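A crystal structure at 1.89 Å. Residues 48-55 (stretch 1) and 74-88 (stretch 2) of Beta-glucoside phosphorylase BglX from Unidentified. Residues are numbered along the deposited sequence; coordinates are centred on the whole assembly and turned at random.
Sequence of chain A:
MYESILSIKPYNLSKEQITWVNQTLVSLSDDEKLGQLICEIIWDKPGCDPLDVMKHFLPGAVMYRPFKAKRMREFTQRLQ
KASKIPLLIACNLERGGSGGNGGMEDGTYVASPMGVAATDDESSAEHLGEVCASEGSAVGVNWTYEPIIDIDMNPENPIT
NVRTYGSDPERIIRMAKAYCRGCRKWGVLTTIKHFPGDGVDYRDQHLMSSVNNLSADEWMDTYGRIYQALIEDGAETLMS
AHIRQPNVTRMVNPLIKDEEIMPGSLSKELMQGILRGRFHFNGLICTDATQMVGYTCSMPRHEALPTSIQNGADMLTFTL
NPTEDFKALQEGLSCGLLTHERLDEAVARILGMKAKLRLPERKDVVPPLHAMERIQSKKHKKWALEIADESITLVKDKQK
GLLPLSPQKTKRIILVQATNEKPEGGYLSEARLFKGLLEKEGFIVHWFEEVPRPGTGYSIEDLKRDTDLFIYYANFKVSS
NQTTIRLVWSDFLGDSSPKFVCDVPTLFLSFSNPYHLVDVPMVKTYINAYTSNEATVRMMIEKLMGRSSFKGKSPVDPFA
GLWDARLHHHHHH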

ATOM      1  N   CYS A  48       1.206  -7.063 -25.108  1.00 59.46           N
ATOM      2  CA  CYS A  48       0.292  -6.117 -24.483  1.00 55.78           C
ATOM      3  C   CYS A  48       0.624  -4.709 -24.958  1.00 52.59           C
ATOM      4  O   CYS A  48       1.768  -4.259 -24.837  1.00 44.24           O
ATOM      5  CB  CYS A  48       0.381  -6.201 -22.957  1.00 54.98           C
ATOM      6  SG  CYS A  48      -0.748  -5.100 -22.078  1.00 67.54           S
ATOM      7  N   ASP A  49      -0.380  -4.020 -25.494  1.00 48.14           N
ATOM      8  CA  ASP A  49      -0.214  -2.673 -26.023  1.00 46.47           C
ATOM      9  C   ASP A  49      -0.899  -1.691 -25.081  1.00 40.36           C
ATOM     10  O   ASP A  49      -2.088  -1.881 -24.782  1.00 35.39           O
ATOM     11  CB  ASP A  49      -0.812  -2.594 -27.430  1.00 45.70           C
ATOM     12  CG  ASP A  49      -0.648  -1.227 -28.074  1.00 41.12           C
ATOM     13  OD1 ASP A  49      -0.029  -0.333 -27.458  1.00 45.13           O
ATOM     14  OD2 ASP A  49      -1.141  -1.048 -29.209  1.00 39.38           O
ATOM     15  N   PRO A  50      -0.218  -0.653 -24.575  1.00 32.84           N
ATOM     16  CA  PRO A  50      -0.901   0.267 -23.643  1.00 30.39           C
ATOM     17  C   PRO A  50      -2.118   0.943 -24.246  1.00 35.34           C
ATOM     18  O   PRO A  50      -3.109   1.165 -23.540  1.00 32.60           O
ATOM     19  CB  PRO A  50       0.192   1.285 -23.278  1.00 33.13           C
ATOM     20  CG  PRO A  50       1.229   1.154 -24.351  1.00 37.08           C
ATOM     21  CD  PRO A  50       1.195  -0.282 -24.770  1.00 41.50           C
ATOM     22  N   LEU A  51      -2.078   1.275 -25.535  1.00 33.23           N
ATOM     23  CA  LEU A  51      -3.218   1.911 -26.184  1.00 35.57           C
ATOM     24  C   LEU A  51      -4.431   0.995 -26.279  1.00 32.01           C
ATOM     25  O   LEU A  51      -5.480   1.446 -26.752  1.00 30.70           O
ATOM     26  CB  LEU A  51      -2.826   2.397 -27.584  1.00 36.26           C
ATOM     27  CG  LEU A  51      -2.164   3.773 -27.744  1.00 42.00           C
ATOM     28  CD1 LEU A  51      -1.505   4.282 -26.472  1.00 36.40           C
ATOM     29  CD2 LEU A  51      -1.151   3.730 -28.885  1.00 40.86           C
ATOM     30  N   ASP A  52      -4.320  -0.267 -25.855  1.00 34.13           N
ATOM     31  CA  ASP A  52      -5.499  -1.116 -25.746  1.00 32.98           C
ATOM     32  C   ASP A  52      -6.491  -0.593 -24.720  1.00 28.06           C
ATOM     33  O   ASP A  52      -7.662  -0.985 -24.754  1.00 31.95           O
ATOM     34  CB  ASP A  52      -5.106  -2.547 -25.381  1.00 35.48           C
ATOM     35  CG  ASP A  52      -4.622  -3.343 -26.575  1.00 39.75           C
ATOM     36  OD1 ASP A  52      -4.414  -2.741 -27.650  1.00 44.15           O
ATOM     37  OD2 ASP A  52      -4.463  -4.574 -26.438  1.00 43.04           O
ATOM     38  N   VAL A  53      -6.060   0.276 -23.801  1.00 27.45           N
ATOM     39  CA  VAL A  53      -7.000   0.854 -22.848  1.00 27.65           C
ATOM     40  C   VAL A  53      -8.009   1.772 -23.517  1.00 24.15           C
ATOM     41  O   VAL A  53      -8.970   2.195 -22.869  1.00 22.87           O
ATOM     42  CB  VAL A  53      -6.282   1.637 -21.728  1.00 24.86           C
ATOM     43  CG1 VAL A  53      -5.236   0.764 -21.045  1.00 30.87           C
ATOM     44  CG2 VAL A  53      -5.660   2.928 -22.251  1.00 27.33           C
ATOM     45  N   MET A  54      -7.820   2.084 -24.800  1.00 24.31           N
ATOM     46  CA  MET A  54      -8.682   3.013 -25.515  1.00 25.62           C
ATOM     47  C   MET A  54      -9.475   2.348 -26.635  1.00 19.83           C
ATOM     48  O   MET A  54     -10.054   3.057 -27.461  1.00 24.31           O
ATOM     49  CB  MET A  54      -7.851   4.158 -26.101  1.00 24.91           C
ATOM     50  CG  MET A  54      -7.156   5.028 -25.073  1.00 29.03           C
ATOM     51  SD  MET A  54      -5.929   6.085 -25.863  1.00 46.30           S
ATOM     52  CE  MET A  54      -5.102   6.770 -24.429  1.00 37.35           C
ATOM     53  N   LYS A  55      -9.513   1.015 -26.694  1.00 22.64           N
ATOM     54  CA  LYS A  55     -10.206   0.340 -27.792  1.00 24.68           C
ATOM     55  C   LYS A  55     -11.721   0.348 -27.628  1.00 26.87           C
ATOM     56  O   LYS A  55     -12.445   0.328 -28.629  1.00 23.44           O
ATOM     57  CB  LYS A  55      -9.739  -1.114 -27.911  1.00 28.11           C
ATOM     58  CG  LYS A  55      -8.239  -1.298 -27.928  1.00 33.15           C
ATOM     59  N   GLU A  74       7.866   6.529 -21.343  1.00 19.73           N
ATOM     60  CA  GLU A  74       7.436   6.395 -22.726  1.00 24.85           C
ATOM     61  C   GLU A  74       5.929   6.181 -22.807  1.00 21.95           C
ATOM     62  O   GLU A  74       5.253   6.778 -23.655  1.00 20.53           O
ATOM     63  CB  GLU A  74       8.194   5.238 -23.384  1.00 22.84           C
ATOM     64  CG  GLU A  74       7.908   5.046 -24.857  1.00 34.27           C
ATOM     65  CD  GLU A  74       8.377   3.692 -25.352  1.00 36.91           C
ATOM     66  OE1 GLU A  74       7.541   2.922 -25.869  1.00 38.77           O
ATOM     67  OE2 GLU A  74       9.583   3.397 -25.205  1.00 40.34           O
ATOM     68  N   PHE A  75       5.382   5.351 -21.916  1.00 19.80           N
ATOM     69  CA  PHE A  75       3.940   5.127 -21.909  1.00 19.41           C
ATOM     70  C   PHE A  75       3.175   6.421 -21.650  1.00 19.12           C
ATOM     71  O   PHE A  75       2.146   6.677 -22.284  1.00 21.60           O
ATOM     72  CB  PHE A  75       3.577   4.075 -20.865  1.00 20.10           C
ATOM     73  CG  PHE A  75       3.815   2.650 -21.305  1.00 21.84           C
ATOM     74  CD1 PHE A  75       4.491   2.357 -22.478  1.00 30.21           C
ATOM     75  CD2 PHE A  75       3.351   1.600 -20.534  1.00 27.20           C
ATOM     76  CE1 PHE A  75       4.699   1.044 -22.863  1.00 29.11           C
ATOM     77  CE2 PHE A  75       3.556   0.287 -20.919  1.00 26.92           C
ATOM     78  CZ  PHE A  75       4.229   0.010 -22.079  1.00 27.92           C
ATOM     79  N   THR A  76       3.652   7.251 -20.717  1.00 19.86           N
ATOM     80  CA  THR A  76       2.952   8.499 -20.433  1.00 19.23           C
ATOM     81  C   THR A  76       2.864   9.373 -21.678  1.00 22.22           C
ATOM     82  O   THR A  76       1.809   9.948 -21.971  1.00 17.33           O
ATOM     83  CB  THR A  76       3.650   9.257 -19.305  1.00 18.39           C
ATOM     84  OG1 THR A  76       3.538   8.512 -18.090  1.00 14.78           O
ATOM     85  CG2 THR A  76       3.024  10.645 -19.109  1.00 19.89           C
ATOM     86  N   GLN A  77       3.970   9.500 -22.412  1.00 20.08           N
ATOM     87  CA  GLN A  77       3.965  10.313 -23.622  1.00 19.50           C
ATOM     88  C   GLN A  77       2.974   9.765 -24.636  1.00 19.66           C
ATOM     89  O   GLN A  77       2.145  10.503 -25.184  1.00 23.31           O
ATOM     90  CB  GLN A  77       5.374  10.363 -24.219  1.00 24.12           C
ATOM     91  CG  GLN A  77       6.346  11.213 -23.420  1.00 22.64           C
ATOM     92  CD  GLN A  77       7.773  11.088 -23.925  1.00 33.88           C
ATOM     93  OE1 GLN A  77       8.368  10.012 -23.874  1.00 33.55           O
ATOM     94  NE2 GLN A  77       8.324  12.189 -24.424  1.00 29.80           N
ATOM     95  N   ARG A  78       3.042   8.463 -24.891  1.00 18.34           N
ATOM     96  CA  ARG A  78       2.156   7.854 -25.870  1.00 21.73           C
ATOM     97  C   ARG A  78       0.699   7.989 -25.450  1.00 26.06           C
ATOM     98  O   ARG A  78      -0.160   8.379 -26.251  1.00 21.46           O
ATOM     99  CB  ARG A  78       2.532   6.393 -26.045  1.00 22.65           C
ATOM    100  CG  ARG A  78       3.931   6.197 -26.612  1.00 24.69           C
ATOM    101  CD  ARG A  78       4.310   4.743 -26.556  1.00 25.97           C
ATOM    102  NE  ARG A  78       3.319   3.905 -27.216  1.00 30.12           N
ATOM    103  CZ  ARG A  78       3.382   2.580 -27.272  1.00 33.30           C
ATOM    104  NH1 ARG A  78       4.392   1.931 -26.700  1.00 31.97           N
ATOM    105  NH2 ARG A  78       2.430   1.905 -27.900  1.00 32.08           N
ATOM    106  N   LEU A  79       0.403   7.679 -24.189  1.00 23.09           N
ATOM    107  CA  LEU A  79      -0.979   7.719 -23.726  1.00 22.61           C
ATOM    108  C   LEU A  79      -1.536   9.131 -23.775  1.00 21.45           C
ATOM    109  O   LEU A  79      -2.628   9.361 -24.308  1.00 25.15           O
ATOM    110  CB  LEU A  79      -1.069   7.157 -22.311  1.00 23.15           C
ATOM    111  CG  LEU A  79      -0.933   5.646 -22.216  1.00 23.20           C
ATOM    112  CD1 LEU A  79      -0.714   5.248 -20.765  1.00 24.98           C
ATOM    113  CD2 LEU A  79      -2.158   4.959 -22.792  1.00 23.71           C
ATOM    114  N   GLN A  80      -0.804  10.095 -23.218  1.00 19.70           N
ATOM    115  CA  GLN A  80      -1.344  11.443 -23.115  1.00 24.08           C
ATOM    116  C   GLN A  80      -1.548  12.072 -24.486  1.00 26.18           C
ATOM    117  O   GLN A  80      -2.574  12.716 -24.728  1.00 30.93           O
ATOM    118  CB  GLN A  80      -0.427  12.313 -22.261  1.00 21.62           C
ATOM    119  CG  GLN A  80      -0.365  11.911 -20.784  1.00 20.62           C
ATOM    120  CD  GLN A  80      -1.624  12.271 -20.007  1.00 17.70           C
ATOM    121  OE1 GLN A  80      -2.714  12.359 -20.565  1.00 18.01           O
ATOM    122  NE2 GLN A  80      -1.473  12.469 -18.704  1.00 15.39           N
ATOM    123  N   LYS A  81      -0.583  11.917 -25.394  1.00 24.02           N
ATOM    124  CA  LYS A  81      -0.738  12.519 -26.713  1.00 26.18           C
ATOM    125  C   LYS A  81      -1.857  11.861 -27.515  1.00 25.49           C
ATOM    126  O   LYS A  81      -2.426  12.503 -28.402  1.00 27.25           O
ATOM    127  CB  LYS A  81       0.588  12.458 -27.474  1.00 24.80           C
ATOM    128  CG  LYS A  81       1.598  13.507 -27.023  1.00 21.71           C
ATOM    129  N   ALA A  82      -2.198  10.612 -27.207  1.00 23.26           N
ATOM    130  CA  ALA A  82      -3.318   9.935 -27.843  1.00 23.25           C
ATOM    131  C   ALA A  82      -4.663  10.248 -27.199  1.00 26.02           C
ATOM    132  O   ALA A  82      -5.694   9.856 -27.758  1.00 27.65           O
ATOM    133  CB  ALA A  82      -3.087   8.426 -27.813  1.00 27.16           C
ATOM    134  N   SER A  83      -4.685  10.939 -26.060  1.00 27.15           N
ATOM    135  CA  SER A  83      -5.913  11.217 -25.321  1.00 22.42           C
ATOM    136  C   SER A  83      -6.398  12.632 -25.600  1.00 20.86           C
ATOM    137  O   SER A  83      -5.627  13.589 -25.476  1.00 21.11           O
ATOM    138  CB  SER A  83      -5.689  11.053 -23.817  1.00 19.92           C
ATOM    139  OG  SER A  83      -5.389   9.714 -23.488  1.00 25.20           O
ATOM    140  N   LYS A  84      -7.687  12.771 -25.926  1.00 21.62           N
ATOM    141  CA  LYS A  84      -8.257  14.107 -26.081  1.00 21.14           C
ATOM    142  C   LYS A  84      -8.321  14.832 -24.745  1.00 20.50           C
ATOM    143  O   LYS A  84      -7.975  16.017 -24.655  1.00 19.75           O
ATOM    144  CB  LYS A  84      -9.651  14.037 -26.704  1.00 28.42           C
ATOM    145  CG  LYS A  84     -10.287  15.424 -26.851  1.00 35.13           C
ATOM    146  CD  LYS A  84     -11.600  15.414 -27.624  1.00 43.62           C
ATOM    147  CE  LYS A  84     -12.730  14.788 -26.819  1.00 40.72           C
ATOM    148  NZ  LYS A  84     -14.062  15.086 -27.428  1.00 41.56           N
ATOM    149  N   ILE A  85      -8.796  14.153 -23.713  1.00 17.50           N
ATOM    150  CA  ILE A  85      -8.770  14.661 -22.340  1.00 16.68           C
ATOM    151  C   ILE A  85      -7.525  14.089 -21.667  1.00 14.47           C
ATOM    152  O   ILE A  85      -7.350  12.866 -21.670  1.00 14.25           O
ATOM    153  CB  ILE A  85     -10.032  14.254 -21.553  1.00 13.74           C
ATOM    154  CG1 ILE A  85     -11.315  14.624 -22.305  1.00 19.39           C
ATOM    155  CG2 ILE A  85     -10.006  14.886 -20.175  1.00 14.64           C
ATOM    156  CD1 ILE A  85     -11.480  16.105 -22.589  1.00 21.53           C
ATOM    157  N   PRO A  86      -6.656  14.916 -21.084  1.00 13.92           N
ATOM    158  CA  PRO A  86      -5.499  14.367 -20.370  1.00 13.70           C
ATOM    159  C   PRO A  86      -5.920  13.350 -19.321  1.00 12.60           C
ATOM    160  O   PRO A  86      -6.963  13.482 -18.682  1.00 12.98           O
ATOM    161  CB  PRO A  86      -4.856  15.602 -19.721  1.00 16.40           C
ATOM    162  CG  PRO A  86      -5.282  16.736 -20.545  1.00 19.77           C
ATOM    163  CD  PRO A  86      -6.648  16.390 -21.074  1.00 16.57           C
ATOM    164  N   LEU A  87      -5.064  12.356 -19.120  1.00 13.11           N
ATOM    165  CA  LEU A  87      -5.304  11.281 -18.167  1.00 14.69           C
ATOM    166  C   LEU A  87      -4.750  11.623 -16.790  1.00 14.42           C
ATOM    167  O   LEU A  87      -3.668  12.201 -16.675  1.00 12.01           O
ATOM    168  CB  LEU A  87      -4.632   9.990 -18.641  1.00 14.56           C
ATOM    169  CG  LEU A  87      -5.128   9.394 -19.958  1.00 14.88           C
ATOM    170  CD1 LEU A  87      -4.064   8.491 -20.579  1.00 16.68           C
ATOM    171  CD2 LEU A  87      -6.402   8.621 -19.708  1.00 12.73           C
ATOM    172  N   LEU A  88      -5.479  11.229 -15.747  1.00 13.37           N
ATOM    173  CA  LEU A  88      -4.836  10.994 -14.460  1.00 12.67           C
ATOM    174  C   LEU A  88      -4.048   9.695 -14.559  1.00 12.52           C
ATOM    175  O   LEU A  88      -4.550   8.700 -15.095  1.00 10.78           O
ATOM    176  CB  LEU A  88      -5.863  10.914 -13.334  1.00 10.68           C
ATOM    177  CG  LEU A  88      -6.667  12.188 -13.067  1.00 10.59           C
ATOM    178  CD1 LEU A  88      -7.756  11.892 -12.074  1.00 14.95           C
ATOM    179  CD2 LEU A  88      -5.779  13.309 -12.566  1.00 15.35           C
TER

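A short 3-10 segment, Pro-50 to Val-53, packs against a helix that enters stretch 2 from earlier in the chain. Backbone bonds from Asp-52 N to Asp-49 O (3.0 Å) and from Val-53 N to Pro-50 O (3.1 Å) set the tight turn, and Leu-51 N also donates to Asp-49 OD1 (3.2 Å). The CA atoms of Leu-51 and Leu-79 approach to 6.7 Å. No hydrogen bond crosses the contact, which is mostly apolar. Pro-50 points toward the helix and lays its CG over one face of the Phe-75 ring, 3.9 Å from the centroid and 14° off the normal, a CH-pi contact. The same CG lies over a face of the Arg-78 guanidinium, 3.8 Å from NH2. That group forms a long salt bridge to Asp-49, NH2 to OD1 3.4 Å, and a second to Glu-74 within the helix, NH1 to OE1 3.4 Å, whose hydrogen bond is weak. Leu-79 CD2 is a shared apolar centre, meeting Leu-51 CD1 at 3.8 Å, Val-53 CG2 at 4.1 Å and Met-54 CE at 3.8 Å. The extended Met-54 side chain (chi1 m, chi2 and chi3 t) carries its CE to 3.1 Å from Ser-83 OG, a close approach; that hydroxyl donates to Leu-79 O (2.9 Å).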